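Local coordinates for protein ParA (Salmonella enterica subsp. enterica serovar Newport str. SL317, PDB 3EZF) that probably partitions plasmids to daughter cells as an ATPase with a winged-helix DNA-binding region, and probably regulates transcription in response to ADP, at residues A[230-242]-A[260-272]. Numbering follows the deposited sequence.
Sequences QNQYEILRRNIID and DPFLLNGLAASDL. Unlike the reference sequence in segment 230-242: Gln230 (reference Met), Asn231 (reference Lys), Gln232 (reference Pro), Tyr233 (reference Ser), Ile235 (reference Val), Arg238 (reference Lys), Asn239 (reference Lys), Asp242 (reference Glu).
Asn265 fills the hollow where the chain of 230-242 turns into its helix. Both ends of its amide are held: ND2 donates to Gln232 O (2.7 Å), lying in the plane of that carbonyl, while OD1 receives the amide N of Leu236 at 3.2 Å. The second bond is nearly straight at nitrogen (175°), yet it reaches OD1 from above the carbonyl plane. ND2 also donates to Pro261 O, one turn back in its own helix, which helps fix the rotation of the amide. A water lies within hydrogen-bonding distance of Tyr233 O and Asn265 O.

Tyr233 lies alongside Leu264, both side chains pointing the same way. With CG set anti to its carbonyl carbon (chi1 -60°), the tyrosine presents one ring face to Leu264, whose CG makes a CH-pi contact 3.9 Å from the ring centroid; Gln232 CG covers the opposite face, and Pro261 CA meets the edge.

Further along, the bumps are reversed. Leu236 lays CD1 against Gly266 CA (3.7 Å), where no side chain intervenes, and the methyl of Ala269 fits among Leu236 CD1, Ile241 CD1 and Arg237 CB. The bent Arg237 chain brings its guanidinium edge near Ala269 O and gives NH1 to a salt bridge with Asp242.

The helices 235-241 and 261-267 cross at 76°, their axes 8.8 Å apart. Trp219 of helix 219-226 packs against both segments, and Met181 of helix 177-182 against helix 235-241, while the chain beyond Ala269 runs into strand 272-277 of the parallel sheet, beside strand 112-116, in the P-loop NTPase fold.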
ATOM      1  N   GLN A 230     -20.257   6.851  23.701  1.00 60.07           N
ATOM      2  CA  GLN A 230     -19.971   7.487  22.414  1.00 59.80           C
ATOM      3  C   GLN A 230     -20.239   6.556  21.234  1.00 58.73           C
ATOM      4  O   GLN A 230     -20.091   5.345  21.348  1.00 60.44           O
ATOM      5  CB  GLN A 230     -18.505   7.915  22.363  1.00 67.05           C
ATOM      6  CG  GLN A 230     -18.218   9.293  22.887  1.00 72.24           C
ATOM      7  CD  GLN A 230     -18.816  10.361  22.008  1.00 77.81           C
ATOM      8  OE1 GLN A 230     -18.556  11.546  22.199  1.00 81.40           O
ATOM      9  NE2 GLN A 230     -19.627   9.949  21.035  1.00 76.99           N
ATOM     10  N   ASN A 231     -20.611   7.131  20.095  1.00 58.49           N
ATOM     11  CA  ASN A 231     -20.879   6.356  18.887  1.00 53.92           C
ATOM     12  C   ASN A 231     -19.570   6.192  18.129  1.00 50.45           C
ATOM     13  O   ASN A 231     -19.004   7.164  17.650  1.00 51.21           O
ATOM     14  CB  ASN A 231     -21.890   7.086  18.010  1.00 57.21           C
ATOM     15  CG  ASN A 231     -22.227   6.316  16.755  1.00 62.37           C
ATOM     16  OD1 ASN A 231     -23.398   6.095  16.445  1.00 66.22           O
ATOM     17  ND2 ASN A 231     -21.200   5.898  16.022  1.00 60.96           N
ATOM     18  N   GLN A 232     -19.106   4.960  17.995  1.00 48.01           N
ATOM     19  CA  GLN A 232     -17.834   4.705  17.336  1.00 47.56           C
ATOM     20  C   GLN A 232     -17.657   5.270  15.947  1.00 44.54           C
ATOM     21  O   GLN A 232     -16.533   5.388  15.483  1.00 45.80           O
ATOM     22  CB  GLN A 232     -17.559   3.205  17.272  1.00 47.04           C
ATOM     23  CG  GLN A 232     -18.542   2.453  16.414  1.00 45.89           C
ATOM     24  CD  GLN A 232     -18.245   0.988  16.360  1.00 45.00           C
ATOM     25  OE1 GLN A 232     -19.152   0.184  16.166  1.00 45.85           O
ATOM     26  NE2 GLN A 232     -16.967   0.623  16.523  1.00 44.04           N
ATOM     27  N   TYR A 233     -18.746   5.615  15.275  1.00 45.70           N
ATOM     28  CA  TYR A 233     -18.632   6.128  13.911  1.00 46.52           C
ATOM     29  C   TYR A 233     -18.896   7.623  13.760  1.00 44.94           C
ATOM     30  O   TYR A 233     -19.033   8.124  12.650  1.00 48.92           O
ATOM     31  CB  TYR A 233     -19.551   5.321  12.969  1.00 43.57           C
ATOM     32  CG  TYR A 233     -19.214   3.838  12.923  1.00 46.26           C
ATOM     33  CD1 TYR A 233     -20.218   2.868  12.979  1.00 43.70           C
ATOM     34  CD2 TYR A 233     -17.883   3.405  12.841  1.00 45.09           C
ATOM     35  CE1 TYR A 233     -19.906   1.509  12.955  1.00 44.68           C
ATOM     36  CE2 TYR A 233     -17.561   2.047  12.814  1.00 47.26           C
ATOM     37  CZ  TYR A 233     -18.576   1.104  12.873  1.00 46.82           C
ATOM     38  OH  TYR A 233     -18.258  -0.239  12.855  1.00 45.21           O
ATOM     39  N   GLU A 234     -18.955   8.339  14.876  1.00 45.89           N
ATOM     40  CA  GLU A 234     -19.188   9.773  14.836  1.00 44.56           C
ATOM     41  C   GLU A 234     -18.067  10.505  15.550  1.00 44.31           C
ATOM     42  O   GLU A 234     -18.117  11.728  15.686  1.00 44.15           O
ATOM     43  CB  GLU A 234     -20.511  10.137  15.504  1.00 45.20           C
ATOM     44  CG  GLU A 234     -21.738   9.474  14.908  1.00 55.72           C
ATOM     45  CD  GLU A 234     -23.051   9.962  15.538  1.00 59.99           C
ATOM     46  OE1 GLU A 234     -23.011  10.565  16.631  1.00 61.01           O
ATOM     47  OE2 GLU A 234     -24.131   9.734  14.946  1.00 63.54           O
ATOM     48  N   ILE A 235     -17.059   9.766  16.011  1.00 44.67           N
ATOM     49  CA  ILE A 235     -15.942  10.382  16.723  1.00 43.25           C
ATOM     50  C   ILE A 235     -15.189  11.401  15.874  1.00 42.23           C
ATOM     51  O   ILE A 235     -14.926  12.504  16.331  1.00 40.09           O
ATOM     52  CB  ILE A 235     -14.912   9.345  17.217  1.00 41.79           C
ATOM     53  CG1 ILE A 235     -15.608   8.147  17.869  1.00 37.63           C
ATOM     54  CG2 ILE A 235     -13.985  10.011  18.218  1.00 39.79           C
ATOM     55  CD1 ILE A 235     -16.554   8.522  18.991  1.00 39.65           C
ATOM     56  N   LEU A 236     -14.848  11.029  14.642  1.00 44.73           N
ATOM     57  CA  LEU A 236     -14.113  11.923  13.736  1.00 43.72           C
ATOM     58  C   LEU A 236     -14.779  13.297  13.604  1.00 41.15           C
ATOM     59  O   LEU A 236     -14.104  14.307  13.643  1.00 38.29           O
ATOM     60  CB  LEU A 236     -13.972  11.289  12.333  1.00 42.83           C
ATOM     61  CG  LEU A 236     -12.816  11.709  11.404  1.00 40.58           C
ATOM     62  CD1 LEU A 236     -13.208  11.399   9.976  1.00 39.54           C
ATOM     63  CD2 LEU A 236     -12.499  13.171  11.520  1.00 40.25           C
ATOM     64  N   ARG A 237     -16.098  13.336  13.449  1.00 42.30           N
ATOM     65  CA  ARG A 237     -16.798  14.607  13.297  1.00 43.52           C
ATOM     66  C   ARG A 237     -16.862  15.372  14.605  1.00 43.37           C
ATOM     67  O   ARG A 237     -16.811  16.592  14.614  1.00 49.04           O
ATOM     68  CB  ARG A 237     -18.235  14.388  12.793  1.00 48.18           C
ATOM     69  CG  ARG A 237     -18.627  15.138  11.496  1.00 51.28           C
ATOM     70  CD  ARG A 237     -18.725  16.672  11.578  1.00 49.69           C
ATOM     71  NE  ARG A 237     -18.673  17.234  10.217  1.00 57.87           N
ATOM     72  CZ  ARG A 237     -18.916  18.503   9.873  1.00 56.84           C
ATOM     73  NH1 ARG A 237     -19.250  19.416  10.780  1.00 58.21           N
ATOM     74  NH2 ARG A 237     -18.817  18.867   8.601  1.00 52.83           N
ATOM     75  N   ARG A 238     -16.970  14.660  15.714  1.00 42.97           N
ATOM     76  CA  ARG A 238     -17.088  15.320  16.997  1.00 42.13           C
ATOM     77  C   ARG A 238     -15.800  15.693  17.721  1.00 41.77           C
ATOM     78  O   ARG A 238     -15.731  16.749  18.330  1.00 45.97           O
ATOM     79  CB  ARG A 238     -17.933  14.462  17.935  1.00 45.71           C
ATOM     80  CG  ARG A 238     -18.734  15.280  18.923  1.00 53.56           C
ATOM     81  CD  ARG A 238     -18.971  14.532  20.229  1.00 64.42           C
ATOM     82  NE  ARG A 238     -17.743  14.402  21.014  1.00 68.79           N
ATOM     83  CZ  ARG A 238     -17.694  14.521  22.339  1.00 72.02           C
ATOM     84  NH1 ARG A 238     -18.809  14.770  23.022  1.00 70.17           N
ATOM     85  NH2 ARG A 238     -16.535  14.398  22.982  1.00 70.64           N
ATOM     86  N   ASN A 239     -14.781  14.843  17.661  1.00 43.91           N
ATOM     87  CA  ASN A 239     -13.552  15.110  18.397  1.00 46.24           C
ATOM     88  C   ASN A 239     -12.419  15.816  17.661  1.00 42.01           C
ATOM     89  O   ASN A 239     -11.438  16.220  18.280  1.00 42.14           O
ATOM     90  CB  ASN A 239     -13.052  13.801  19.031  1.00 43.00           C
ATOM     91  CG  ASN A 239     -14.010  13.259  20.081  1.00 40.76           C
ATOM     92  OD1 ASN A 239     -13.830  12.155  20.587  1.00 35.49           O
ATOM     93  ND2 ASN A 239     -15.032  14.039  20.412  1.00 39.61           N
ATOM     94  N   ILE A 240     -12.541  15.959  16.349  1.00 39.35           N
ATOM     95  CA  ILE A 240     -11.510  16.659  15.597  1.00 43.88           C
ATOM     96  C   ILE A 240     -12.102  17.709  14.669  1.00 44.91           C
ATOM     97  O   ILE A 240     -11.882  18.904  14.861  1.00 44.39           O
ATOM     98  CB  ILE A 240     -10.621  15.690  14.750  1.00 39.84           C
ATOM     99  CG1 ILE A 240      -9.764  14.815  15.685  1.00 35.65           C
ATOM    100  CG2 ILE A 240      -9.725  16.510  13.793  1.00 28.96           C
ATOM    101  CD1 ILE A 240      -8.863  13.824  14.995  1.00 25.93           C
ATOM    102  N   ILE A 241     -12.871  17.247  13.685  1.00 48.10           N
ATOM    103  CA  ILE A 241     -13.490  18.106  12.675  1.00 47.14           C
ATOM    104  C   ILE A 241     -14.308  19.248  13.232  1.00 48.91           C
ATOM    105  O   ILE A 241     -14.021  20.407  12.936  1.00 48.67           O
ATOM    106  CB  ILE A 241     -14.360  17.274  11.679  1.00 46.83           C
ATOM    107  CG1 ILE A 241     -13.438  16.526  10.703  1.00 44.75           C
ATOM    108  CG2 ILE A 241     -15.303  18.179  10.897  1.00 39.91           C
ATOM    109  CD1 ILE A 241     -14.148  15.603   9.751  1.00 41.01           C
ATOM    110  N   ASP A 242     -15.323  18.946  14.032  1.00 51.77           N
ATOM    111  CA  ASP A 242     -16.138  20.015  14.604  1.00 52.76           C
ATOM    112  C   ASP A 242     -15.331  20.890  15.565  1.00 52.12           C
ATOM    113  O   ASP A 242     -15.697  22.029  15.813  1.00 53.35           O
ATOM    114  CB  ASP A 242     -17.374  19.453  15.321  1.00 53.33           C
ATOM    115  CG  ASP A 242     -18.610  19.425  14.426  1.00 63.09           C
ATOM    116  OD1 ASP A 242     -18.574  20.058  13.349  1.00 68.61           O
ATOM    117  OD2 ASP A 242     -19.625  18.789  14.798  1.00 63.60           O
ATOM    118  N   ASP A 260     -12.055  -0.276   8.661  1.00 72.01           N
ATOM    119  CA  ASP A 260     -13.470  -0.003   8.773  1.00 66.71           C
ATOM    120  C   ASP A 260     -13.697   1.121   9.753  1.00 61.21           C
ATOM    121  O   ASP A 260     -14.094   2.210   9.359  1.00 63.40           O
ATOM    122  CB  ASP A 260     -14.254  -1.247   9.210  1.00 72.47           C
ATOM    123  CG  ASP A 260     -15.198  -1.765   8.124  1.00 78.37           C
ATOM    124  OD1 ASP A 260     -16.169  -2.476   8.486  1.00 78.12           O
ATOM    125  OD2 ASP A 260     -14.965  -1.478   6.920  1.00 77.74           O
ATOM    126  N   PRO A 261     -13.416   0.895  11.045  1.00 57.67           N
ATOM    127  CA  PRO A 261     -13.673   2.032  11.927  1.00 48.18           C
ATOM    128  C   PRO A 261     -13.174   3.365  11.372  1.00 45.34           C
ATOM    129  O   PRO A 261     -13.848   4.371  11.514  1.00 43.66           O
ATOM    130  CB  PRO A 261     -13.004   1.617  13.231  1.00 49.59           C
ATOM    131  CG  PRO A 261     -11.971   0.607  12.799  1.00 52.65           C
ATOM    132  CD  PRO A 261     -12.668  -0.164  11.747  1.00 50.28           C
ATOM    133  N   PHE A 262     -12.019   3.383  10.719  1.00 42.23           N
ATOM    134  CA  PHE A 262     -11.524   4.640  10.170  1.00 41.39           C
ATOM    135  C   PHE A 262     -12.309   5.020   8.924  1.00 42.86           C
ATOM    136  O   PHE A 262     -12.730   6.172   8.788  1.00 44.76           O
ATOM    137  CB  PHE A 262     -10.024   4.543   9.847  1.00 45.92           C
ATOM    138  CG  PHE A 262      -9.141   4.379  11.069  1.00 45.06           C
ATOM    139  CD1 PHE A 262      -7.777   4.144  10.933  1.00 43.86           C
ATOM    140  CD2 PHE A 262      -9.677   4.447  12.355  1.00 45.45           C
ATOM    141  CE1 PHE A 262      -6.966   3.982  12.052  1.00 42.39           C
ATOM    142  CE2 PHE A 262      -8.868   4.285  13.479  1.00 46.68           C
ATOM    143  CZ  PHE A 262      -7.512   4.049  13.321  1.00 44.54           C
ATOM    144  N   LEU A 263     -12.506   4.056   8.021  1.00 45.10           N
ATOM    145  CA  LEU A 263     -13.273   4.277   6.785  1.00 44.18           C
ATOM    146  C   LEU A 263     -14.676   4.778   7.145  1.00 42.41           C
ATOM    147  O   LEU A 263     -15.141   5.795   6.627  1.00 41.09           O
ATOM    148  CB  LEU A 263     -13.419   2.970   6.014  1.00 45.62           C
ATOM    149  CG  LEU A 263     -13.396   2.968   4.485  1.00 48.43           C
ATOM    150  CD1 LEU A 263     -14.310   4.028   3.923  1.00 50.65           C
ATOM    151  CD2 LEU A 263     -11.971   3.202   4.031  1.00 51.80           C
ATOM    152  N   LEU A 264     -15.334   4.035   8.034  1.00 42.54           N
ATOM    153  CA  LEU A 264     -16.677   4.347   8.511  1.00 45.92           C
ATOM    154  C   LEU A 264     -16.745   5.758   9.113  1.00 48.31           C
ATOM    155  O   LEU A 264     -17.664   6.525   8.816  1.00 51.00           O
ATOM    156  CB  LEU A 264     -17.116   3.310   9.555  1.00 51.47           C
ATOM    157  CG  LEU A 264     -17.720   1.943   9.181  1.00 51.30           C
ATOM    158  CD1 LEU A 264     -19.168   2.118   8.827  1.00 52.42           C
ATOM    159  CD2 LEU A 264     -16.971   1.307   8.044  1.00 51.58           C
ATOM    160  N   ASN A 265     -15.782   6.099   9.962  1.00 48.73           N
ATOM    161  CA  ASN A 265     -15.752   7.422  10.566  1.00 47.02           C
ATOM    162  C   ASN A 265     -15.558   8.446   9.463  1.00 47.46           C
ATOM    163  O   ASN A 265     -16.191   9.504   9.483  1.00 54.39           O
ATOM    164  CB  ASN A 265     -14.626   7.528  11.598  1.00 46.63           C
ATOM    165  CG  ASN A 265     -15.120   7.338  13.021  1.00 47.66           C
ATOM    166  OD1 ASN A 265     -15.829   8.180  13.569  1.00 50.55           O
ATOM    167  ND2 ASN A 265     -14.753   6.225  13.620  1.00 50.49           N
ATOM    168  N   GLY A 266     -14.694   8.139   8.497  1.00 39.21           N
ATOM    169  CA  GLY A 266     -14.486   9.063   7.398  1.00 40.96           C
ATOM    170  C   GLY A 266     -15.774   9.350   6.630  1.00 40.00           C
ATOM    171  O   GLY A 266     -16.197  10.494   6.523  1.00 39.40           O
ATOM    172  N   LEU A 267     -16.394   8.311   6.085  1.00 40.02           N
ATOM    173  CA  LEU A 267     -17.631   8.479   5.342  1.00 41.76           C
ATOM    174  C   LEU A 267     -18.691   9.178   6.162  1.00 43.39           C
ATOM    175  O   LEU A 267     -19.498   9.935   5.623  1.00 43.05           O
ATOM    176  CB  LEU A 267     -18.197   7.125   4.924  1.00 43.07           C
ATOM    177  CG  LEU A 267     -17.532   6.352   3.800  1.00 38.92           C
ATOM    178  CD1 LEU A 267     -18.369   5.148   3.499  1.00 39.42           C
ATOM    179  CD2 LEU A 267     -17.413   7.223   2.564  1.00 39.19           C
ATOM    180  N   ALA A 268     -18.693   8.910   7.465  1.00 45.69           N
ATOM    181  CA  ALA A 268     -19.692   9.477   8.378  1.00 46.51           C
ATOM    182  C   ALA A 268     -19.566  10.966   8.710  1.00 42.59           C
ATOM    183  O   ALA A 268     -20.444  11.521   9.358  1.00 46.39           O
ATOM    184  CB  ALA A 268     -19.712   8.655   9.685  1.00 40.80           C
ATOM    185  N   ALA A 269     -18.496  11.615   8.266  1.00 41.96           N
ATOM    186  CA  ALA A 269     -18.286  13.018   8.588  1.00 43.13           C
ATOM    187  C   ALA A 269     -18.057  13.879   7.373  1.00 45.14           C
ATOM    188  O   ALA A 269     -17.966  15.105   7.488  1.00 48.11           O
ATOM    189  CB  ALA A 269     -17.095  13.150   9.518  1.00 44.86           C
ATOM    190  N   SER A 270     -17.966  13.237   6.213  1.00 44.36           N
ATOM    191  CA  SER A 270     -17.708  13.927   4.958  1.00 45.40           C
ATOM    192  C   SER A 270     -18.961  14.231   4.156  1.00 47.02           C
ATOM    193  O   SER A 270     -19.945  13.489   4.198  1.00 46.78           O
ATOM    194  CB  SER A 270     -16.741  13.095   4.118  1.00 44.71           C
ATOM    195  OG  SER A 270     -15.678  12.624   4.926  1.00 50.28           O
ATOM    196  N   ASP A 271     -18.918  15.328   3.410  1.00 48.39           N
ATOM    197  CA  ASP A 271     -20.064  15.708   2.604  1.00 52.67           C
ATOM    198  C   ASP A 271     -19.807  15.536   1.118  1.00 48.11           C
ATOM    199  O   ASP A 271     -20.716  15.688   0.304  1.00 47.90           O
ATOM    200  CB  ASP A 271     -20.494  17.156   2.913  1.00 59.33           C
ATOM    201  CG  ASP A 271     -19.343  18.020   3.380  1.00 61.14           C
ATOM    202  OD1 ASP A 271     -18.269  17.958   2.748  1.00 68.64           O
ATOM    203  OD2 ASP A 271     -19.515  18.761   4.374  1.00 55.06           O
ATOM    204  N   LEU A 272     -18.575  15.189   0.770  1.00 48.12           N
ATOM    205  CA  LEU A 272     -18.200  14.998  -0.628  1.00 49.02           C
ATOM    206  C   LEU A 272     -17.271  13.783  -0.784  1.00 47.88           C
ATOM    207  O   LEU A 272     -16.243  13.680  -0.123  1.00 49.23           O
ATOM    208  CB  LEU A 272     -17.508  16.278  -1.155  1.00 47.64           C
ATOM    209  CG  LEU A 272     -17.196  16.531  -2.643  1.00 46.14           C
ATOM    210  CD1 LEU A 272     -15.696  16.658  -2.843  1.00 46.34           C
ATOM    211  CD2 LEU A 272     -17.746  15.422  -3.509  1.00 47.06           C
TER
HETATM  212  O   HOH W   1     -17.332  10.616  12.016  1.00 45.54           O